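Local coordinates for protein phosphinothricin N-acetyltransferase (Brucella ovis, PDB 5DWN) that probably transfers an acyl group from acetyl coenzyme A, which it binds, to an acceptor, as a member of the GNAT acetyltransferase family, at residues E21-I26 against G69-Y74; L89-I94 against L126-D131. All coordinates share one frame; numbering follows the deposited sequence.

Interaction 1: E21-I26 against G69-Y74; sequences ETITAI and GRVLGY
With CG held between its backbone N and carbonyl carbon (chi1 66°), Y74 lifts its ring off the strand and lays it under helix 20-33, where I23 settles on it. I23 turns CG1 back beside its own backbone N, which leaves CG2 and CG1 both directed at the tyrosine. The CG2 methyl sits over one face of the ring, 3.9 Å from the centroid and 17° off the normal, displaced toward the rim on the CE1 side; this is a CH-pi contact. CG1 lies 3.8 Å from Y74 CD1, and CD1 of I23 continues along the same side chain to Y74 CB, so the isoleucine follows the tyrosine from its root to its ring. I26, one turn on, sends its CG2 to Y74 CE1 at 4.0 Å, while its extended CG1-CD1 arm reaches the backbone between L72 and G73, with CD1 3.9 Å from G73 N.

The fold here is the N-terminal half of the GNAT domain: helix 20-33 packs on one face of the central mixed sheet, its 21-26 segment crossing strand segment 70-74 at -48° with the two axes 8.7 Å apart at their closest. V64 of the neighbouring strand 62-67 touches I23, V71 and Y74 alike, and F52 of helix 45-58 also packs on I23.

Nearer the start of the strand, T22 and V71 meet, the CG2 methyl of T22 lying 3.4 Å from V71 O and also against V71 CB. No direct hydrogen bond joins helix and strand. Instead a water bridges them beside T22, 2.7 Å from T22 OG1 and accepting from V71 N, which supplies that amide with a partner.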
# COMPACT_ATOMS: atom_id res chain seq x y z
N GLU A 21 8.96 -9.30 -23.72
CA GLU A 21 10.37 -9.67 -23.63
C GLU A 21 11.24 -8.45 -23.30
O GLU A 21 12.08 -8.50 -22.39
CB GLU A 21 10.82 -10.32 -24.94
CG GLU A 21 12.30 -10.64 -24.96
CD GLU A 21 12.77 -11.13 -26.31
OE1 GLU A 21 12.65 -12.33 -26.57
OE2 GLU A 21 13.23 -10.30 -27.12
N THR A 22 11.05 -7.35 -24.03
CA THR A 22 11.82 -6.14 -23.75
C THR A 22 11.45 -5.55 -22.39
O THR A 22 12.32 -5.08 -21.64
CB THR A 22 11.57 -5.10 -24.85
OG1 THR A 22 11.97 -5.66 -26.11
CG2 THR A 22 12.39 -3.83 -24.56
N ILE A 23 10.16 -5.53 -22.07
CA ILE A 23 9.73 -5.00 -20.78
C ILE A 23 10.37 -5.79 -19.64
O ILE A 23 10.78 -5.22 -18.62
CB ILE A 23 8.20 -5.02 -20.72
CG1 ILE A 23 7.64 -3.84 -21.56
CG2 ILE A 23 7.70 -5.01 -19.29
CD1 ILE A 23 6.16 -3.80 -21.61
N THR A 24 10.47 -7.11 -19.81
CA THR A 24 11.13 -7.92 -18.79
C THR A 24 12.61 -7.57 -18.70
O THR A 24 13.17 -7.51 -17.60
CB THR A 24 10.94 -9.41 -19.10
OG1 THR A 24 9.55 -9.73 -19.08
CG2 THR A 24 11.68 -10.32 -18.08
N ALA A 25 13.25 -7.33 -19.85
CA ALA A 25 14.66 -6.94 -19.84
C ALA A 25 14.84 -5.63 -19.08
O ALA A 25 15.74 -5.49 -18.24
CB ALA A 25 15.18 -6.81 -21.27
N ILE A 26 13.99 -4.64 -19.38
CA ILE A 26 14.07 -3.35 -18.71
C ILE A 26 13.85 -3.51 -17.20
O ILE A 26 14.62 -2.99 -16.39
CB ILE A 26 13.04 -2.38 -19.33
CG1 ILE A 26 13.43 -2.07 -20.79
CG2 ILE A 26 12.88 -1.13 -18.47
CD1 ILE A 26 12.36 -1.24 -21.49
N GLY A 69 11.63 0.89 -33.71
CA GLY A 69 11.21 -0.47 -33.49
C GLY A 69 11.52 -1.05 -32.13
O GLY A 69 11.24 -2.23 -31.90
N ARG A 70 12.10 -0.28 -31.22
CA ARG A 70 12.51 -0.77 -29.91
C ARG A 70 11.65 -0.13 -28.82
O ARG A 70 11.38 1.07 -28.86
CB ARG A 70 13.99 -0.48 -29.65
CG ARG A 70 14.47 -0.82 -28.25
CD ARG A 70 16.00 -0.96 -28.17
NE ARG A 70 16.70 0.32 -28.04
CZ ARG A 70 17.15 0.84 -26.89
NH1 ARG A 70 17.78 2.00 -26.90
NH2 ARG A 70 16.96 0.20 -25.74
N VAL A 71 11.23 -0.94 -27.85
CA VAL A 71 10.56 -0.40 -26.68
C VAL A 71 11.62 0.18 -25.75
O VAL A 71 12.56 -0.52 -25.35
CB VAL A 71 9.73 -1.48 -25.97
CG1 VAL A 71 9.36 -1.04 -24.55
CG2 VAL A 71 8.45 -1.79 -26.77
N LEU A 72 11.48 1.47 -25.42
CA LEU A 72 12.45 2.16 -24.58
C LEU A 72 12.01 2.29 -23.13
O LEU A 72 12.83 2.62 -22.26
CB LEU A 72 12.72 3.56 -25.14
CG LEU A 72 13.02 3.60 -26.64
CD1 LEU A 72 13.19 5.03 -27.13
CD2 LEU A 72 14.25 2.76 -26.92
N GLY A 73 10.75 2.06 -22.83
CA GLY A 73 10.26 2.26 -21.48
C GLY A 73 8.80 1.86 -21.45
O GLY A 73 8.17 1.69 -22.50
N TYR A 74 8.29 1.68 -20.24
CA TYR A 74 6.87 1.36 -20.10
C TYR A 74 6.35 2.00 -18.83
O TYR A 74 7.11 2.40 -17.95
CB TYR A 74 6.63 -0.15 -20.08
CG TYR A 74 7.21 -0.82 -18.86
CD1 TYR A 74 8.53 -1.28 -18.85
CD2 TYR A 74 6.45 -1.00 -17.70
CE1 TYR A 74 9.07 -1.90 -17.72
CE2 TYR A 74 6.99 -1.61 -16.57
CZ TYR A 74 8.29 -2.07 -16.59
OH TYR A 74 8.82 -2.68 -15.47
O HOH W 1 11.82 -3.84 -28.06

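Interaction 2: L89-I94 against L126-D131; sequences LAEDSI and LAVIGD. With ACO (acetyl coenzyme *a), chain E.
One water is gripped by three groups from both strands: it donates toward E91 OE2 and D92 O, each 2.7 Å away, and accepts from V128 N at 3.0 Å. More acceptors surround it than it has protons, so these donated bonds probably compete. The water stands where strands 89-94 and 126-129 splay apart, and it takes the place of a direct link from D92 O to V128 N. Before it, the strands are joined by backbone bonds, L126 N to A90 O at 2.7 Å and D92 N to L126 O at 3.0 Å; L126 thus brackets E91, whose CA also comes close to the L126 carbonyl oxygen.

This is the parallel pair of a beta-alpha-beta unit, strand 89-96, helix 105-119 and strand 124-129. In the GNAT fold the splay between these two strands is the cleft that receives the acyl-CoA. Here I94 N donates to the acetyl carbonyl O of acetyl coenzyme A, and I94 O accepts from its N4P at 2.9 Å, extending the strand's pairing to the pantetheine arm. The acetyl methyl CH3 lies between the strands, 3.4 Å from D92 O and 4.0 Å from A127 CB.

E91 extends away from its backbone (chi1 169°, chi2 175°), which carries its carboxylate across V128, with OE2 3.5 Å from V128 CG2. OE1 forms a salt bridge with R81 of the second subunit, tying the face that carries E91 and V128 to that subunit. On the other face D92 turns OD2 over the methyl of A127, while OD1 is hydrogen-bonded to H142 NE2 of helix 136-144. Farther back, L89 CD1 reaches L126 CB, alongside F80.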
# COMPACT_ATOMS: atom_id res chain seq x y z
N LEU A 89 -8.77 5.63 -6.61
CA LEU A 89 -7.36 5.86 -6.38
C LEU A 89 -6.58 4.86 -7.22
O LEU A 89 -6.80 3.65 -7.11
CB LEU A 89 -7.02 5.68 -4.90
CG LEU A 89 -5.54 5.67 -4.51
CD1 LEU A 89 -4.98 7.05 -4.70
CD2 LEU A 89 -5.35 5.21 -3.06
N ALA A 90 -5.70 5.36 -8.08
CA ALA A 90 -4.81 4.51 -8.86
C ALA A 90 -3.37 4.84 -8.47
O ALA A 90 -3.10 5.87 -7.86
CB ALA A 90 -5.01 4.70 -10.37
N GLU A 91 -2.45 3.94 -8.83
CA GLU A 91 -1.02 4.10 -8.57
C GLU A 91 -0.29 3.98 -9.91
O GLU A 91 -0.69 3.18 -10.75
CB GLU A 91 -0.53 3.01 -7.57
CG GLU A 91 0.99 2.89 -7.42
CD GLU A 91 1.42 1.89 -6.33
OE1 GLU A 91 0.54 1.34 -5.61
OE2 GLU A 91 2.64 1.66 -6.18
N ASP A 92 0.79 4.76 -10.12
CA ASP A 92 1.53 4.65 -11.37
C ASP A 92 2.88 3.97 -11.14
O ASP A 92 3.46 4.06 -10.06
CB ASP A 92 1.74 6.03 -12.05
CG ASP A 92 2.72 6.95 -11.29
OD1 ASP A 92 3.89 7.14 -11.73
OD2 ASP A 92 2.31 7.52 -10.27
N SER A 93 3.35 3.24 -12.15
CA SER A 93 4.69 2.66 -12.15
C SER A 93 5.31 2.94 -13.50
O SER A 93 4.62 2.84 -14.51
CB SER A 93 4.66 1.12 -11.90
OG SER A 93 3.90 0.78 -10.74
N ILE A 94 6.59 3.29 -13.53
CA ILE A 94 7.21 3.61 -14.81
C ILE A 94 8.68 3.23 -14.75
O ILE A 94 9.35 3.46 -13.75
CB ILE A 94 7.01 5.09 -15.16
CG1 ILE A 94 7.75 5.47 -16.45
CG2 ILE A 94 7.49 5.97 -14.04
CD1 ILE A 94 7.21 6.76 -17.06
N LEU A 126 -1.39 7.96 -7.36
CA LEU A 126 -0.41 7.88 -6.29
C LEU A 126 0.91 7.34 -6.83
O LEU A 126 0.92 6.35 -7.56
CB LEU A 126 -0.92 6.96 -5.18
CG LEU A 126 -0.07 6.76 -3.92
CD1 LEU A 126 -0.11 8.01 -3.04
CD2 LEU A 126 -0.60 5.50 -3.17
N ALA A 127 2.01 7.97 -6.44
CA ALA A 127 3.34 7.44 -6.74
C ALA A 127 3.94 6.91 -5.44
O ALA A 127 4.06 7.65 -4.47
CB ALA A 127 4.25 8.52 -7.33
N VAL A 128 4.31 5.64 -5.43
CA VAL A 128 4.98 5.03 -4.29
C VAL A 128 6.43 4.83 -4.70
O VAL A 128 6.74 3.88 -5.44
CB VAL A 128 4.32 3.71 -3.87
CG1 VAL A 128 5.03 3.15 -2.63
CG2 VAL A 128 2.85 3.95 -3.56
N ILE A 129 7.29 5.75 -4.29
CA ILE A 129 8.64 5.86 -4.84
C ILE A 129 9.61 5.16 -3.90
O ILE A 129 9.82 5.61 -2.77
CB ILE A 129 9.03 7.33 -5.06
CG1 ILE A 129 8.16 7.94 -6.17
CG2 ILE A 129 10.54 7.46 -5.39
CD1 ILE A 129 8.34 9.45 -6.33
N GLY A 130 10.22 4.07 -4.36
CA GLY A 130 11.17 3.35 -3.53
C GLY A 130 12.49 4.11 -3.43
O GLY A 130 12.95 4.72 -4.40
N ASP A 131 13.09 4.09 -2.23
CA ASP A 131 14.39 4.72 -1.98
C ASP A 131 14.41 6.16 -2.48
O ASP A 131 15.21 6.56 -3.32
CB ASP A 131 15.52 3.91 -2.63
CG ASP A 131 16.91 4.39 -2.20
OD1 ASP A 131 17.02 5.18 -1.24
OD2 ASP A 131 17.90 3.94 -2.82
N1A ACO E . 17.99 14.61 -11.51
C2A ACO E . 17.23 15.71 -11.63
N3A ACO E . 16.15 15.90 -12.40
C4A ACO E . 15.87 14.80 -13.11
C5A ACO E . 16.56 13.61 -13.10
C6A ACO E . 17.68 13.52 -12.23
N6A ACO E . 18.41 12.42 -12.06
N7A ACO E . 15.99 12.69 -13.96
C8A ACO E . 14.96 13.34 -14.46
N9A ACO E . 14.83 14.62 -13.99
C1B ACO E . 13.79 15.57 -14.36
C2B ACO E . 13.92 16.10 -15.79
O2B ACO E . 14.67 17.31 -15.84
C3B ACO E . 12.46 16.34 -16.16
O3B ACO E . 11.98 17.61 -15.66
P3B ACO E . 11.77 18.92 -16.58
O7A ACO E . 11.20 20.01 -15.74
O8A ACO E . 13.17 19.22 -17.13
O9A ACO E . 10.86 18.52 -17.74
C4B ACO E . 11.72 15.22 -15.43
O4B ACO E . 12.54 14.91 -14.28
C5B ACO E . 11.48 13.97 -16.24
O5B ACO E . 12.71 13.63 -16.92
P1A ACO E . 12.85 12.38 -17.86
O1A ACO E . 14.01 12.47 -18.78
O2A ACO E . 11.57 12.14 -18.59
O3A ACO E . 13.01 11.13 -16.90
P2A ACO E . 13.31 9.61 -17.26
O4A ACO E . 13.01 9.38 -18.68
O5A ACO E . 14.77 9.32 -16.94
O6A ACO E . 12.36 8.78 -16.29
CBP ACO E . 12.63 7.48 -14.26
CCP ACO E . 12.63 8.87 -14.89
CDP ACO E . 12.87 7.62 -12.75
CEP ACO E . 11.26 6.83 -14.51
CAP ACO E . 13.74 6.62 -14.91
OAP ACO E . 15.00 7.23 -14.68
C9P ACO E . 13.79 5.16 -14.49
O9P ACO E . 13.17 4.33 -15.13
N8P ACO E . 14.52 4.88 -13.40
C7P ACO E . 14.81 3.53 -12.96
C6P ACO E . 13.55 2.73 -12.69
C5P ACO E . 12.73 3.31 -11.57
O5P ACO E . 13.25 3.68 -10.52
N4P ACO E . 11.42 3.38 -11.77
C3P ACO E . 10.49 3.80 -10.73
C2P ACO E . 10.08 5.25 -10.91
S1P ACO E . 8.97 5.85 -9.59
C ACO E . 7.40 5.13 -9.95
O ACO E . 7.24 4.35 -10.85
CH3 ACO E . 6.33 5.55 -8.98
O HOH W 2 4.05 3.49 -7.51

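How the interactions relate
The centres of interactions 1 and 2 lie about 19 Å apart, and both contacts draw on the same mixed sheet; the two come in series along the chain, the first closing before the second opens. Strands 70-79 and 89-96 are successive in sequence and antiparallel neighbours, and there the contacts touch, Y74 O packing 3.5 Å from I94 CG1. Interaction 1 fixes helix 20-33 to a face of the sheet; interaction 2 lies nearer the centre of the chain, where the parallel pair opens around the cofactor. The I26 side chain is about 6 Å from acetyl coenzyme A, so the helix of 21-26 stands close to the site that I94 helps to form.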